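Local structure of endostatin (Mus musculus, 1KOE) at residues D24-C27 with F28-R32; S148-L151 with L152-K155. The protein inhibits angiogenesis as the C-terminal fragment of the alpha1 chain of collagen XVIII, and binds heparin. All coordinates share one frame; numbering follows the deposited sequence.

Interaction 1 (residues 24-32) is one continuous run of helix 19-33, whereas interaction 2 (residues 148-155) is irregular chain joining strand 140-145 to strand 155-158. They lie on opposite sides of the molecular centre, their own centres about 24 Å apart, and do not touch. Both are partly buried. In the helix, main-chain bonds of i to i+4 spacing set the pattern, and the side chains add an aromatic-aliphatic contact and an amide pair; the buried C27 and A31 contrast with exposed F25 and F28. In the loop no hydrogen bond joins 148-151 to 152-155, and a salt bridge links its two halves, while L151 and L152 are its buried members.

Interaction 1: residues D24-C27 with F28-R32; sequences DFQC and FQQAR
The aliphatic part of Q29 lies over one face of the F25 ring: Q29 CG is 3.9 Å from the ring centroid and 21° off the normal, a CH-pi contact displaced toward the rim. The Q29 amide runs on almost parallel to the ring, the two planes 5° apart, with Q29 CD 3.9 Å from F25 CZ. The torsions bring the two side chains alongside each other: F25 carries CG opposite its backbone N (chi1 -177°), and the Q29 chain bends at chi2. F28, at i to i+3 spacing, approaches the same ring obliquely, its CD1 4.1 Å from F25 CE1, and both phenylalanines are exposed.

One position further on, Q26 and Q30 pair through their amides. Q30 NE2 donates to Q26 OE1 over 3.1 Å, in a bent bond between amide planes turned steeply against each other; Q26 folds back at chi2 while Q30 is extended beyond CG. The other end of the Q30 amide, OE1, accepts from the backbone N of N10, which ties the amide at both ends.

The F25-Q29 and Q26-Q30 pairs, both i to i+4, follow the alpha-helical repeat of helix 19-33. Its backbone bonds include Q29 N to F25 O and Q30 N to Q26 O, both 2.9 Å and nearly straight. A31 N reaches C27 O at 3.1 Å.

Farther out, the buried C27 is joined by a disulfide to C167, linking the helix to strand 166-169. D24 salt-bridges R41 and also accepts from A42 N, while A31 rests on F40, all on strand 40-42, and on F97.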
loop_
_atom_site.group_PDB
_atom_site.type_symbol
_atom_site.label_atom_id
_atom_site.label_comp_id
_atom_site.label_asym_id
_atom_site.label_seq_id
_atom_site.Cartn_x
_atom_site.Cartn_y
_atom_site.Cartn_z
ATOM N N ASP A 24 -2.417 -9.682 4.144
ATOM C CA ASP A 24 -1.034 -10.050 4.462
ATOM C C ASP A 24 -0.664 -11.390 3.828
ATOM O O ASP A 24 0.459 -11.570 3.354
ATOM C CB ASP A 24 -0.823 -10.149 5.986
ATOM C CG ASP A 24 -0.539 -8.794 6.654
ATOM O OD1 ASP A 24 -0.324 -7.796 5.942
ATOM O OD2 ASP A 24 -0.501 -8.734 7.913
ATOM N N PHE A 25 -1.599 -12.341 3.806
ATOM C CA PHE A 25 -1.315 -13.645 3.211
ATOM C C PHE A 25 -1.102 -13.506 1.684
ATOM O O PHE A 25 -0.262 -14.195 1.089
ATOM C CB PHE A 25 -2.441 -14.636 3.524
ATOM C CG PHE A 25 -2.180 -16.014 3.011
ATOM C CD1 PHE A 25 -0.959 -16.637 3.248
ATOM C CD2 PHE A 25 -3.151 -16.696 2.302
ATOM C CE1 PHE A 25 -0.711 -17.947 2.782
ATOM C CE2 PHE A 25 -2.916 -17.996 1.834
ATOM C CZ PHE A 25 -1.697 -18.619 2.074
ATOM N N GLN A 26 -1.880 -12.633 1.039
ATOM C CA GLN A 26 -1.716 -12.405 -0.399
ATOM C C GLN A 26 -0.308 -11.852 -0.673
ATOM O O GLN A 26 0.360 -12.310 -1.603
ATOM C CB GLN A 26 -2.801 -11.463 -0.925
ATOM C CG GLN A 26 -4.153 -12.140 -1.089
ATOM C CD GLN A 26 -4.073 -13.354 -2.009
ATOM O OE1 GLN A 26 -3.642 -13.246 -3.164
ATOM N NE2 GLN A 26 -4.450 -14.527 -1.490
ATOM N N CYS A 27 0.132 -10.878 0.126
ATOM C CA CYS A 27 1.473 -10.312 -0.024
ATOM C C CYS A 27 2.535 -11.415 0.119
ATOM O O CYS A 27 3.504 -11.467 -0.645
ATOM C CB CYS A 27 1.725 -9.220 1.019
ATOM S SG CYS A 27 0.799 -7.675 0.723
ATOM N N PHE A 28 2.348 -12.282 1.108
ATOM C CA PHE A 28 3.263 -13.400 1.363
ATOM C C PHE A 28 3.324 -14.339 0.155
ATOM O O PHE A 28 4.406 -14.668 -0.350
ATOM C CB PHE A 28 2.794 -14.186 2.604
ATOM C CG PHE A 28 3.577 -15.454 2.857
ATOM C CD1 PHE A 28 3.184 -16.658 2.280
ATOM C CD2 PHE A 28 4.716 -15.437 3.664
ATOM C CE1 PHE A 28 3.917 -17.832 2.498
ATOM C CE2 PHE A 28 5.456 -16.616 3.886
ATOM C CZ PHE A 28 5.048 -17.799 3.298
ATOM N N GLN A 29 2.156 -14.769 -0.313
ATOM C CA GLN A 29 2.076 -15.686 -1.440
ATOM C C GLN A 29 2.677 -15.133 -2.725
ATOM O O GLN A 29 3.489 -15.799 -3.390
ATOM C CB GLN A 29 0.624 -16.085 -1.703
ATOM C CG GLN A 29 0.110 -17.107 -0.731
ATOM C CD GLN A 29 0.880 -18.435 -0.829
ATOM O OE1 GLN A 29 0.394 -19.391 -1.434
ATOM N NE2 GLN A 29 2.083 -18.490 -0.247
ATOM N N GLN A 30 2.320 -13.899 -3.058
ATOM C CA GLN A 30 2.798 -13.315 -4.296
ATOM C C GLN A 30 4.280 -12.988 -4.329
ATOM O O GLN A 30 4.927 -13.124 -5.378
ATOM C CB GLN A 30 1.910 -12.145 -4.679
ATOM C CG GLN A 30 0.506 -12.635 -4.934
ATOM C CD GLN A 30 -0.450 -11.546 -5.383
ATOM O OE1 GLN A 30 -0.031 -10.532 -5.940
ATOM N NE2 GLN A 30 -1.746 -11.766 -5.169
ATOM N N ALA A 31 4.836 -12.629 -3.178
ATOM C CA ALA A 31 6.277 -12.341 -3.098
ATOM C C ALA A 31 7.067 -13.655 -3.268
ATOM O O ALA A 31 8.071 -13.713 -3.980
ATOM C CB ALA A 31 6.624 -11.686 -1.749
ATOM N N ARG A 32 6.584 -14.702 -2.610
ATOM C CA ARG A 32 7.198 -16.019 -2.642
ATOM C C ARG A 32 7.199 -16.584 -4.063
ATOM O O ARG A 32 8.185 -17.188 -4.495
ATOM C CB ARG A 32 6.403 -16.938 -1.711
ATOM C CG ARG A 32 6.987 -18.291 -1.451
ATOM C CD ARG A 32 6.026 -19.124 -0.616
ATOM N NE ARG A 32 6.720 -20.183 0.116
ATOM C CZ ARG A 32 7.443 -19.976 1.219
ATOM N NH1 ARG A 32 7.564 -18.743 1.716
ATOM N NH2 ARG A 32 8.058 -20.996 1.820
#

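Interaction 2: residues S148-L151 with L152-K155; sequences SGRL and LEQK
R150 and E153 link the two halves of the loop with a salt bridge in which R150 NH2 stands 2.7 Å from E153 OE2. The guanidinium and carboxylate planes are inclined at 45°, so the ion pair is not coplanar. Beneath the charges the contact is close: E153 CG sits over one face of the guanidinium, 3.4 Å above its plane and toward the rim, with R150 CZ 3.8 Å from it. E153 gets there by an extended chain whose CG lies trans to the backbone N (chi1 -177°), whereas R150 bends at chi3.

A second partner helps fix the guanidinium. S148 OG is at its edge, in plane, accepting from R150 NE over 3.0 Å at 160°, and from NH2 more weakly. The serine hydroxyl also bonds to S145 O, and E153 OE1 accepts from S145 N, so both partners of the arginine are positioned by the end of strand 140-145. The anionic group probably lowers the cost of holding the arginine charge in this partly buried setting.

L151 and L152 are buried and face the interior but make little contact with one another, the closest apolar approach being L151 CB to L152 CG at 4.4 Å; L152 packs on F81. Against the tight R150-E153-S148 cluster, the partly exposed Q154 is more open: it turns from 148-151 and donates from NE2 to L152 O over 2.9 Å, with S117 O as a further acceptor.

The loop is thus a connection between antiparallel neighbours, strand 140-145 and strand 155-158. S144 OG bonds to both R150 O and E153 N, while backbone bonds of L151 with G86 and L152 with Q85 also tie it to the chain following helix 77-80.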
loop_
_atom_site.group_PDB
_atom_site.type_symbol
_atom_site.label_atom_id
_atom_site.label_comp_id
_atom_site.label_asym_id
_atom_site.label_seq_id
_atom_site.Cartn_x
_atom_site.Cartn_y
_atom_site.Cartn_z
ATOM N N SER A 148 -2.657 11.467 -8.763
ATOM C CA SER A 148 -2.204 12.718 -8.152
ATOM C C SER A 148 -0.756 12.624 -7.637
ATOM O O SER A 148 -0.240 13.580 -7.064
ATOM C CB SER A 148 -3.134 13.111 -7.003
ATOM O OG SER A 148 -2.926 12.287 -5.864
ATOM N N GLY A 149 -0.116 11.472 -7.829
ATOM C CA GLY A 149 1.247 11.272 -7.368
ATOM C C GLY A 149 1.415 11.031 -5.874
ATOM O O GLY A 149 2.544 10.990 -5.396
ATOM N N ARG A 150 0.324 10.777 -5.147
ATOM C CA ARG A 150 0.401 10.565 -3.696
ATOM C C ARG A 150 -0.142 9.206 -3.273
ATOM O O ARG A 150 -1.055 8.673 -3.906
ATOM C CB ARG A 150 -0.399 11.649 -2.962
ATOM C CG ARG A 150 0.111 13.044 -3.189
ATOM C CD ARG A 150 -0.906 14.080 -2.724
ATOM N NE ARG A 150 -2.137 14.048 -3.513
ATOM C CZ ARG A 150 -3.232 14.755 -3.241
ATOM N NH1 ARG A 150 -3.266 15.566 -2.194
ATOM N NH2 ARG A 150 -4.301 14.642 -4.016
ATOM N N LEU A 151 0.389 8.680 -2.170
ATOM C CA LEU A 151 -0.050 7.393 -1.617
ATOM C C LEU A 151 -1.027 7.542 -0.462
ATOM O O LEU A 151 -1.758 6.609 -0.158
ATOM C CB LEU A 151 1.143 6.605 -1.071
ATOM C CG LEU A 151 2.192 6.096 -2.041
ATOM C CD1 LEU A 151 3.297 5.405 -1.241
ATOM C CD2 LEU A 151 1.551 5.140 -3.008
ATOM N N LEU A 152 -1.048 8.715 0.171
ATOM C CA LEU A 152 -1.879 8.927 1.355
ATOM C C LEU A 152 -2.901 10.067 1.292
ATOM O O LEU A 152 -3.212 10.690 2.300
ATOM C CB LEU A 152 -0.986 9.068 2.609
ATOM C CG LEU A 152 -0.075 7.885 2.990
ATOM C CD1 LEU A 152 0.911 8.314 4.064
ATOM C CD2 LEU A 152 -0.926 6.696 3.475
ATOM N N GLU A 153 -3.416 10.329 0.100
ATOM C CA GLU A 153 -4.460 11.322 -0.089
ATOM C C GLU A 153 -5.615 10.857 0.811
ATOM O O GLU A 153 -5.768 9.658 1.088
ATOM C CB GLU A 153 -4.864 11.313 -1.561
ATOM C CG GLU A 153 -5.895 12.325 -1.984
ATOM C CD GLU A 153 -6.092 12.338 -3.494
ATOM O OE1 GLU A 153 -5.675 11.379 -4.172
ATOM O OE2 GLU A 153 -6.678 13.307 -4.021
ATOM N N GLN A 154 -6.421 11.788 1.282
ATOM C CA GLN A 154 -7.510 11.445 2.188
ATOM C C GLN A 154 -8.899 11.367 1.573
ATOM O O GLN A 154 -9.734 12.249 1.799
ATOM C CB GLN A 154 -7.486 12.422 3.352
ATOM C CG GLN A 154 -6.172 12.340 4.103
ATOM C CD GLN A 154 -6.037 11.026 4.817
ATOM O OE1 GLN A 154 -6.864 10.702 5.651
ATOM N NE2 GLN A 154 -5.025 10.246 4.468
ATOM N N LYS A 155 -9.132 10.329 0.773
ATOM C CA LYS A 155 -10.416 10.114 0.132
ATOM C C LYS A 155 -11.165 8.950 0.772
ATOM O O LYS A 155 -10.627 7.853 0.890
ATOM C CB LYS A 155 -10.234 9.803 -1.356
#